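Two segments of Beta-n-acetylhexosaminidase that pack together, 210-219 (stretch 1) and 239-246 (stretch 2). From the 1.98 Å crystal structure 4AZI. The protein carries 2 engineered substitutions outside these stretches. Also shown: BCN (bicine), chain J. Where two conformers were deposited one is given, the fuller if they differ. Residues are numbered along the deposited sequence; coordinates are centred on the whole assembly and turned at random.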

# COMPACT_ATOMS: atom_id res chain seq x y z
N ALA A 210 -15.03 9.65 -3.33
CA ALA A 210 -13.98 8.86 -3.97
C ALA A 210 -13.37 9.62 -5.15
O ALA A 210 -12.14 9.66 -5.30
CB ALA A 210 -14.51 7.51 -4.40
N ASN A 211 -14.23 10.23 -5.96
CA ASN A 211 -13.79 10.99 -7.11
C ASN A 211 -13.00 12.24 -6.69
O ASN A 211 -11.97 12.59 -7.31
CB ASN A 211 -14.99 11.35 -8.00
CG ASN A 211 -15.62 10.14 -8.68
OD1 ASN A 211 -15.01 9.07 -8.77
ND2 ASN A 211 -16.86 10.30 -9.18
N THR A 212 -13.46 12.90 -5.63
CA THR A 212 -12.75 14.04 -5.05
C THR A 212 -11.30 13.68 -4.68
O THR A 212 -10.35 14.38 -5.09
CB THR A 212 -13.52 14.62 -3.85
OG1 THR A 212 -14.77 15.16 -4.32
CG2 THR A 212 -12.72 15.72 -3.17
N LEU A 213 -11.13 12.60 -3.92
CA LEU A 213 -9.79 12.14 -3.52
C LEU A 213 -8.90 11.75 -4.70
O LEU A 213 -7.67 11.92 -4.63
CB LEU A 213 -9.87 10.98 -2.51
CG LEU A 213 -10.45 11.28 -1.13
CD1 LEU A 213 -10.03 10.20 -0.15
CD2 LEU A 213 -10.02 12.65 -0.61
N ALA A 214 -9.51 11.23 -5.76
CA ALA A 214 -8.81 10.89 -7.01
C ALA A 214 -8.33 12.17 -7.69
O ALA A 214 -7.16 12.28 -8.08
CB ALA A 214 -9.73 10.09 -7.94
N ALA A 215 -9.24 13.14 -7.82
CA ALA A 215 -8.91 14.45 -8.38
C ALA A 215 -7.79 15.14 -7.59
O ALA A 215 -6.91 15.78 -8.16
CB ALA A 215 -10.14 15.33 -8.42
N MET A 216 -7.85 15.00 -6.27
CA MET A 216 -6.90 15.65 -5.40
C MET A 216 -5.52 15.08 -5.64
O MET A 216 -4.53 15.82 -5.71
CB MET A 216 -7.32 15.46 -3.95
CG MET A 216 -8.26 16.54 -3.43
SD MET A 216 -9.02 16.12 -1.84
CE MET A 216 -7.58 15.86 -0.79
N ALA A 217 -5.47 13.75 -5.78
CA ALA A 217 -4.25 13.02 -6.05
C ALA A 217 -3.62 13.53 -7.33
O ALA A 217 -2.44 13.86 -7.35
CB ALA A 217 -4.55 11.52 -6.16
N LYS A 218 -4.43 13.61 -8.40
CA LYS A 218 -3.94 14.00 -9.72
C LYS A 218 -3.44 15.43 -9.81
O LYS A 218 -2.46 15.70 -10.52
CB LYS A 218 -5.02 13.75 -10.79
CG LYS A 218 -5.23 12.27 -11.13
CD LYS A 218 -6.27 12.05 -12.22
CE LYS A 218 -7.70 12.09 -11.71
NZ LYS A 218 -8.68 11.85 -12.82
N GLU A 219 -4.10 16.35 -9.10
CA GLU A 219 -3.72 17.77 -9.15
C GLU A 219 -2.43 18.05 -8.38
O GLU A 219 -1.81 19.10 -8.54
CB GLU A 219 -4.87 18.68 -8.67
CG GLU A 219 -5.17 18.61 -7.18
CD GLU A 219 -6.17 19.66 -6.72
OE1 GLU A 219 -6.18 20.78 -7.28
OE2 GLU A 219 -6.96 19.36 -5.80
N VAL A 239 -24.11 5.00 -11.02
CA VAL A 239 -23.22 5.90 -10.29
C VAL A 239 -21.82 5.74 -10.90
O VAL A 239 -21.31 4.63 -11.02
CB VAL A 239 -23.23 5.59 -8.77
CG1 VAL A 239 -22.11 6.33 -8.04
CG2 VAL A 239 -24.58 5.95 -8.16
N GLN A 240 -21.22 6.85 -11.31
CA GLN A 240 -20.02 6.79 -12.13
C GLN A 240 -18.77 7.12 -11.32
O GLN A 240 -18.80 7.96 -10.43
CB GLN A 240 -20.15 7.71 -13.34
CG GLN A 240 -19.60 7.11 -14.63
CD GLN A 240 -20.38 5.89 -15.12
OE1 GLN A 240 -19.82 5.01 -15.78
NE2 GLN A 240 -21.68 5.84 -14.80
N PHE A 241 -17.66 6.44 -11.63
CA PHE A 241 -16.40 6.67 -10.91
C PHE A 241 -15.30 7.18 -11.84
O PHE A 241 -15.35 6.93 -13.06
CB PHE A 241 -15.95 5.40 -10.18
CG PHE A 241 -16.81 5.04 -8.99
CD1 PHE A 241 -18.02 4.37 -9.17
CD2 PHE A 241 -16.41 5.36 -7.69
CE1 PHE A 241 -18.81 4.03 -8.07
CE2 PHE A 241 -17.19 5.01 -6.59
CZ PHE A 241 -18.40 4.35 -6.78
N ASP A 242 -14.34 7.90 -11.26
CA ASP A 242 -13.13 8.40 -11.95
C ASP A 242 -12.40 7.23 -12.61
O ASP A 242 -12.07 6.24 -11.95
CB ASP A 242 -12.23 9.09 -10.90
CG ASP A 242 -10.99 9.78 -11.51
OD1 ASP A 242 -10.29 9.16 -12.33
OD2 ASP A 242 -10.69 10.93 -11.15
N LYS A 243 -12.17 7.31 -13.92
CA LYS A 243 -11.55 6.17 -14.61
C LYS A 243 -10.02 6.09 -14.46
O LYS A 243 -9.42 5.09 -14.82
CB LYS A 243 -11.94 6.14 -16.09
CG LYS A 243 -13.44 6.14 -16.37
CD LYS A 243 -14.19 5.03 -15.65
CE LYS A 243 -15.67 5.09 -15.96
NZ LYS A 243 -16.30 6.37 -15.53
N ASP A 244 -9.39 7.13 -13.90
CA ASP A 244 -7.92 7.17 -13.77
C ASP A 244 -7.33 6.45 -12.57
O ASP A 244 -6.12 6.34 -12.46
CB ASP A 244 -7.41 8.62 -13.72
CG ASP A 244 -7.69 9.38 -14.99
OD1 ASP A 244 -7.71 8.77 -16.08
OD2 ASP A 244 -7.89 10.61 -14.89
N VAL A 245 -8.18 5.98 -11.66
CA VAL A 245 -7.72 5.31 -10.44
C VAL A 245 -7.07 3.95 -10.75
O VAL A 245 -7.63 3.16 -11.48
CB VAL A 245 -8.88 5.13 -9.42
CG1 VAL A 245 -8.43 4.31 -8.21
CG2 VAL A 245 -9.43 6.50 -8.99
N LEU A 246 -5.87 3.71 -10.20
CA LEU A 246 -5.26 2.39 -10.22
C LEU A 246 -5.96 1.52 -9.17
O LEU A 246 -6.00 1.88 -8.01
CB LEU A 246 -3.76 2.48 -9.93
CG LEU A 246 -2.99 1.16 -9.84
CD1 LEU A 246 -2.93 0.41 -11.17
CD2 LEU A 246 -1.59 1.40 -9.30
N1 BCN J . -12.78 18.34 -7.87
C1 BCN J . -11.43 18.84 -7.49
C2 BCN J . -10.95 18.36 -6.10
O21 BCN J . -11.71 18.56 -5.13
O22 BCN J . -9.82 17.83 -6.05
C3 BCN J . -13.13 17.00 -7.34
C4 BCN J . -14.55 16.56 -7.74
O4 BCN J . -14.48 15.28 -8.38
C5 BCN J . -13.06 18.58 -9.31
C6 BCN J . -12.31 17.64 -10.27
O6 BCN J . -11.22 18.34 -10.88
O HOH W 1 -12.53 12.49 -10.06

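Stretch 1 belongs to a helix that begins earlier in the chain, with i to i+4 backbone hydrogen bonds running from Ala214 N to Ala210 O (3.1 Å) through Glu219 N to Ala215 O (3.0 Å). The other stretch is extended at Gln240 and Phe241 (phi/psi -104/144 and -119/154), then bends at Lys243 and Asp244 (-81/-10 and -83/-8). The backbones come nearest at Asn211 and Asp242, whose CA atoms lie 5.5 Å apart. Every direct hydrogen bond across the 342 Å² interface uses a helix side chain, Asn211 or Lys218.

Asn211 reads the loop backbone. Its CA-to-CB bond points sideways, but chi1 of -68° (m) and chi2 of -17° carry the amide to the loop, where both ends are used. Asp242 N donates to Asn211 OD1 at 2.8 Å with an N-H...O angle of 158°, and Asn211 ND2 donates to Gln240 O at 3.3 Å and 167°. The second bond is longer but nearly linear. Together they bracket Phe241 and fix the orientation of the carboxamide, since exchanging its O and N would set donor against donor and acceptor against acceptor.

Lys218, two turns further along the helix from Asn211, points toward the loop. Its chi angles (m, t, m, t) bend the chain once, at chi3 of -82°, and bring the ammonium between two carboxylates. Lys218 NZ forms salt bridges with Asp242 OD2 at 2.8 Å and Asp244 OD2 at 2.5 Å; a weak hydrogen bond from Lys218 NZ to Asp242 OD1 spans 3.2 Å.

Asp242 is the hub of this network. With chi1 at -175° (t), its OD1 accepts a hydrogen bond from Asp244 N (2.7 Å, 151°), tying the carboxylate to the turn that presents Asp244. A water donates to both Asp242 OD2 (2.6 Å) and Asn211 O (2.8 Å), linking the acid to the helix backbone. Lys243 points away from the helix, and its m, m, t, m conformation folds the chain back so that Lys243 NZ donates to Phe241 O at 2.7 Å.

Two alanines add apolar contacts to the polar ones. Ala214 CB lies 3.8 Å from Val245 CG2 and 3.5 Å from Asp242 OD2, so the methyl group touches both an apolar and a charged neighbour. Ala210 CB meets the edge of the Phe241 ring, near its plane, 4.3 Å from Phe241 CE2. The apolar contacts are modest; the paired amide and the shared ammonium supply the most specific connections.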